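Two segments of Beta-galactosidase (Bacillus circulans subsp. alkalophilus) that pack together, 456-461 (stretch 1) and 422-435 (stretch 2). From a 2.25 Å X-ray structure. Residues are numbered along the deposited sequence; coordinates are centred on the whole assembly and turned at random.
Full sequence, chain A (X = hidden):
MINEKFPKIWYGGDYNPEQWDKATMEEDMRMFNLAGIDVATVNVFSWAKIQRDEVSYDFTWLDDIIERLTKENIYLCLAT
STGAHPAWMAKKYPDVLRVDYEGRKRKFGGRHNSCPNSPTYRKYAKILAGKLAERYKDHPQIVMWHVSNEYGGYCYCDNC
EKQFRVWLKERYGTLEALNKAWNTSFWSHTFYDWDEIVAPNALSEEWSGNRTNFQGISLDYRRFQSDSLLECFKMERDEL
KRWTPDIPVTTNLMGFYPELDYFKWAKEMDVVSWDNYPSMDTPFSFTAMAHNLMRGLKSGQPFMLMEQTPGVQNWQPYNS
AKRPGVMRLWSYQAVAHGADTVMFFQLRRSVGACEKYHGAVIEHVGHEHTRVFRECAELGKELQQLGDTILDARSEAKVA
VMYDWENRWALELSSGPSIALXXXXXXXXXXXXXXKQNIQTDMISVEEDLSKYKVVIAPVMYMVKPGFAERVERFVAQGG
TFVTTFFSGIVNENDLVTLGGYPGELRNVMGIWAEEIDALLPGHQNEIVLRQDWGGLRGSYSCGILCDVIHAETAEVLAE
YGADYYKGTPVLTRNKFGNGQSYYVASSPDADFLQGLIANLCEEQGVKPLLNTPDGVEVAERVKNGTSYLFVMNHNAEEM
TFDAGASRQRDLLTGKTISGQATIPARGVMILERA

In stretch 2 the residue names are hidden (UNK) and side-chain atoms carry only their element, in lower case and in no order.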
# COMPACT_ATOMS: atom_id res chain seq x y z
N VAL A 456 -28.88 -4.90 -28.88
CA VAL A 456 -27.70 -5.57 -28.30
C VAL A 456 -26.64 -4.53 -27.96
O VAL A 456 -26.18 -3.79 -28.84
CB VAL A 456 -27.12 -6.65 -29.25
CG1 VAL A 456 -25.79 -7.19 -28.72
CG2 VAL A 456 -28.11 -7.78 -29.44
N ILE A 457 -26.25 -4.47 -26.69
CA ILE A 457 -25.30 -3.46 -26.24
C ILE A 457 -23.99 -4.11 -25.78
O ILE A 457 -23.98 -5.03 -24.96
CB ILE A 457 -25.91 -2.59 -25.12
CG1 ILE A 457 -27.29 -2.09 -25.54
CG2 ILE A 457 -25.01 -1.41 -24.78
CD1 ILE A 457 -28.00 -1.28 -24.48
N ALA A 458 -22.88 -3.61 -26.33
CA ALA A 458 -21.55 -4.16 -26.02
C ALA A 458 -20.61 -3.06 -25.57
O ALA A 458 -19.86 -2.50 -26.38
CB ALA A 458 -20.98 -4.89 -27.23
N PRO A 459 -20.64 -2.73 -24.27
CA PRO A 459 -19.75 -1.70 -23.72
C PRO A 459 -18.29 -2.15 -23.80
O PRO A 459 -17.96 -3.24 -23.33
CB PRO A 459 -20.21 -1.61 -22.26
CG PRO A 459 -21.62 -2.16 -22.25
CD PRO A 459 -21.58 -3.25 -23.27
N VAL A 460 -17.45 -1.32 -24.40
CA VAL A 460 -16.01 -1.56 -24.48
C VAL A 460 -15.67 -2.97 -24.95
O VAL A 460 -15.02 -3.73 -24.23
CB VAL A 460 -15.34 -1.30 -23.13
CG1 VAL A 460 -13.86 -1.07 -23.31
CG2 VAL A 460 -15.97 -0.10 -22.44
N MET A 461 -16.14 -3.32 -26.15
CA MET A 461 -15.81 -4.60 -26.76
C MET A 461 -14.44 -4.43 -27.40
O MET A 461 -14.29 -4.41 -28.63
CB MET A 461 -16.87 -5.00 -27.80
CG MET A 461 -16.83 -6.48 -28.22
SD MET A 461 -16.77 -7.63 -26.82
CE MET A 461 -18.33 -7.26 -26.01
N UNK A 422 -12.57 1.10 -16.07
CA UNK A 422 -12.96 -0.11 -15.38
C UNK A 422 -14.05 -0.79 -16.19
O UNK A 422 -15.16 -0.26 -16.32
n UNK A 422 -13.28 -1.19 -12.02
c UNK A 422 -13.89 -0.98 -13.18
o UNK A 422 -14.78 -1.72 -13.61
c UNK A 422 -13.44 0.24 -13.96
N UNK A 423 -13.72 -1.95 -16.75
CA UNK A 423 -14.61 -2.66 -17.68
C UNK A 423 -15.98 -2.91 -17.08
O UNK A 423 -17.01 -2.52 -17.66
c UNK A 423 -13.99 -3.98 -18.13
c UNK A 423 -16.22 -5.09 -21.02
c UNK A 423 -14.97 -6.20 -18.83
c UNK A 423 -15.47 -4.29 -20.16
o UNK A 423 -17.08 -7.24 -21.59
c UNK A 423 -14.84 -4.83 -19.05
c UNK A 423 -16.33 -6.44 -20.77
c UNK A 423 -15.71 -7.00 -19.67
N UNK A 424 -16.00 -3.56 -15.92
CA UNK A 424 -17.27 -3.90 -15.29
C UNK A 424 -18.09 -2.65 -14.96
O UNK A 424 -19.32 -2.65 -15.16
c UNK A 424 -18.37 -4.97 -13.29
c UNK A 424 -17.08 -4.80 -14.03
c UNK A 424 -16.51 -6.17 -14.44
N UNK A 425 -17.43 -1.59 -14.50
CA UNK A 425 -18.15 -0.35 -14.21
C UNK A 425 -18.89 0.17 -15.45
O UNK A 425 -20.06 0.56 -15.37
o UNK A 425 -16.03 1.27 -11.64
c UNK A 425 -16.89 0.57 -12.18
n UNK A 425 -17.57 -0.37 -11.52
c UNK A 425 -17.21 0.75 -13.67
N UNK A 426 -18.21 0.17 -16.60
CA UNK A 426 -18.82 0.59 -17.85
C UNK A 426 -19.98 -0.32 -18.24
O UNK A 426 -21.04 0.17 -18.61
c UNK A 426 -17.13 3.05 -18.51
o UNK A 426 -16.82 3.63 -17.45
c UNK A 426 -17.79 0.66 -18.98
o UNK A 426 -17.82 3.60 -19.41
c UNK A 426 -16.66 1.62 -18.71
N UNK A 427 -19.79 -1.63 -18.15
CA UNK A 427 -20.88 -2.54 -18.49
C UNK A 427 -22.09 -2.23 -17.60
O UNK A 427 -23.22 -2.18 -18.08
c UNK A 427 -20.48 -4.04 -18.37
c UNK A 427 -21.71 -4.93 -18.49
c UNK A 427 -19.46 -4.42 -19.45
N UNK A 428 -21.84 -2.01 -16.31
CA UNK A 428 -22.90 -1.68 -15.36
C UNK A 428 -23.60 -0.34 -15.64
O UNK A 428 -24.80 -0.21 -15.40
c UNK A 428 -23.39 -1.36 -12.89
n UNK A 428 -23.28 -0.24 -12.08
c UNK A 428 -24.33 -0.17 -11.29
c UNK A 428 -24.56 -1.95 -12.54
n UNK A 428 -25.12 -1.20 -11.55
c UNK A 428 -22.37 -1.72 -13.92
N UNK A 429 -22.87 0.66 -16.14
CA UNK A 429 -23.51 1.95 -16.44
C UNK A 429 -24.65 1.75 -17.43
O UNK A 429 -25.68 2.41 -17.34
c UNK A 429 -21.52 3.49 -15.97
c UNK A 429 -20.47 4.37 -16.63
c UNK A 429 -19.55 4.97 -15.58
c UNK A 429 -22.51 2.97 -16.99
n UNK A 429 -18.35 5.56 -16.19
N UNK A 430 -24.45 0.83 -18.37
CA UNK A 430 -25.48 0.56 -19.38
C UNK A 430 -26.59 -0.30 -18.80
O UNK A 430 -27.77 -0.07 -19.07
o UNK A 430 -22.45 3.83 -23.97
c UNK A 430 -24.87 -0.08 -20.64
c UNK A 430 -24.22 0.95 -21.55
c UNK A 430 -24.36 2.52 -23.39
c UNK A 430 -22.33 2.30 -22.16
c UNK A 430 -22.91 1.35 -21.35
c UNK A 430 -24.94 1.55 -22.58
c UNK A 430 -23.05 2.88 -23.18
N UNK A 431 -26.21 -1.28 -17.99
CA UNK A 431 -27.20 -2.14 -17.35
C UNK A 431 -28.10 -1.36 -16.38
O UNK A 431 -29.31 -1.54 -16.38
c UNK A 431 -27.95 -5.39 -16.89
c UNK A 431 -28.85 -6.32 -16.40
c UNK A 431 -27.51 -4.33 -16.10
c UNK A 431 -28.92 -5.16 -14.31
c UNK A 431 -29.33 -6.20 -15.11
c UNK A 431 -26.53 -3.31 -16.63
c UNK A 431 -28.02 -4.22 -14.80
o UNK A 431 -30.23 -7.12 -14.64
N UNK A 432 -27.49 -0.49 -15.57
CA UNK A 432 -28.19 0.38 -14.64
C UNK A 432 -29.27 1.16 -15.37
O UNK A 432 -30.44 1.16 -14.97
c UNK A 432 -27.19 1.35 -14.02
c UNK A 432 -27.67 1.96 -12.72
o UNK A 432 -27.38 3.16 -12.48
o UNK A 432 -28.32 1.26 -11.91
N UNK A 433 -28.88 1.83 -16.45
CA UNK A 433 -29.80 2.64 -17.24
C UNK A 433 -31.03 1.86 -17.66
O UNK A 433 -32.14 2.40 -17.70
c UNK A 433 -29.08 3.22 -18.47
N UNK A 434 -30.85 0.58 -17.99
CA UNK A 434 -31.99 -0.26 -18.34
C UNK A 434 -32.78 -0.59 -17.07
O UNK A 434 -34.00 -0.46 -17.04
c UNK A 434 -31.52 -1.54 -19.04
c UNK A 434 -32.11 -1.40 -21.49
c UNK A 434 -30.98 -1.35 -20.48
c UNK A 434 -29.93 -2.39 -20.82
N UNK A 435 -32.06 -1.01 -16.04
CA UNK A 435 -32.63 -1.34 -14.74
C UNK A 435 -33.60 -0.25 -14.28
O UNK A 435 -34.72 -0.54 -13.89
c UNK A 435 -32.30 -0.75 -10.09
c UNK A 435 -32.44 -2.03 -9.56
c UNK A 435 -32.00 -0.61 -11.44
c UNK A 435 -32.29 -3.14 -10.36
c UNK A 435 -31.50 -1.55 -13.73
c UNK A 435 -31.98 -2.98 -11.71
o UNK A 435 -32.73 -2.19 -8.22
c UNK A 435 -31.86 -1.71 -12.27
O HOH W 1 -18.85 -5.94 -23.06

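Position 422 carries two carbons, the second bearing one O and one N, and lies out of reach of stretch 1: Asn 422. It holds the N-cap position of the helix that follows.

Position 423 has one carbon and a six-carbon ring bearing an oxygen, which meets Pro 459 and Val 460: Tyr 423. Its CB leaves sideways, but chi1 near t carries the ring to stretch 1, where CE1 lies 3.4 Å from Pro 459 O, at the ring edge, and CD1 lies 4.2 Å from Val 460 CB.

Position 424 shows three carbons branched at the first, Val 424, without contact. Position 425 repeats the two-carbon amide, hence Asn 425; its N donates to Asn 422 OD1 at 2.8 Å and 165°, the capping bond.

Position 426 has three carbons, the third carrying two oxygens, and meets Pro 459 and Val 460: Glu 426. Its CB, directed toward stretch 1, lies 4.0 Å from Val 460 CG2.

Position 427 is another three-carbon fork at CB, against Pro 459: Val 427. Its CG2 is 4.0 Å from Pro 459 CB, and its CA is 3.9 Å from Pro 459 CG, so the proline ring sits close against the helix backbone.

Position 428 bears a five-membered ring of three carbons and two nitrogens on one carbon, His 428, whose CA-to-CB bond points away. Position 429 is four carbons in a row ending in N: Lys 429. Its NZ forms a salt bridge with Glu 426 OE2 at 2.8 Å.

Position 430 has a six-carbon ring with an oxygen on a single carbon, touching Ile 457 and Pro 459: Tyr 430, with CB toward stretch 1. CD1 approaches Ile 457 CG2 at 3.7 Å and CD2 approaches Pro 459 CG at 3.8 Å. Position 431 has the same atoms, Tyr 431, but its end leads away.

Position 432, two carbons with two oxygens on the second, is Asp 432; position 433, a lone carbon, is Ala 433. Neither touches stretch 1. Position 434 has four carbons forked at the second, meeting Ile 457: Leu 434, whose CD1 is 4.3 Å from Ile 457 CD1. Position 435, an oxygen-bearing six-carbon ring on one carbon, is Tyr 435.

The contacting positions fall at i, i+3, i+4, i+7 and i+11, one side of a helix. Pro 459 is central, its CA 5.4 Å from Val 427 CA. No direct hydrogen bond crosses the contact, which relies on apolar packing; one water bridges it, accepting from Tyr 423 OH at 2.6 Å and donating to Pro 459 O at 2.9 Å.

Stretch 2 (422-435) NYVNEVHKYYDALY
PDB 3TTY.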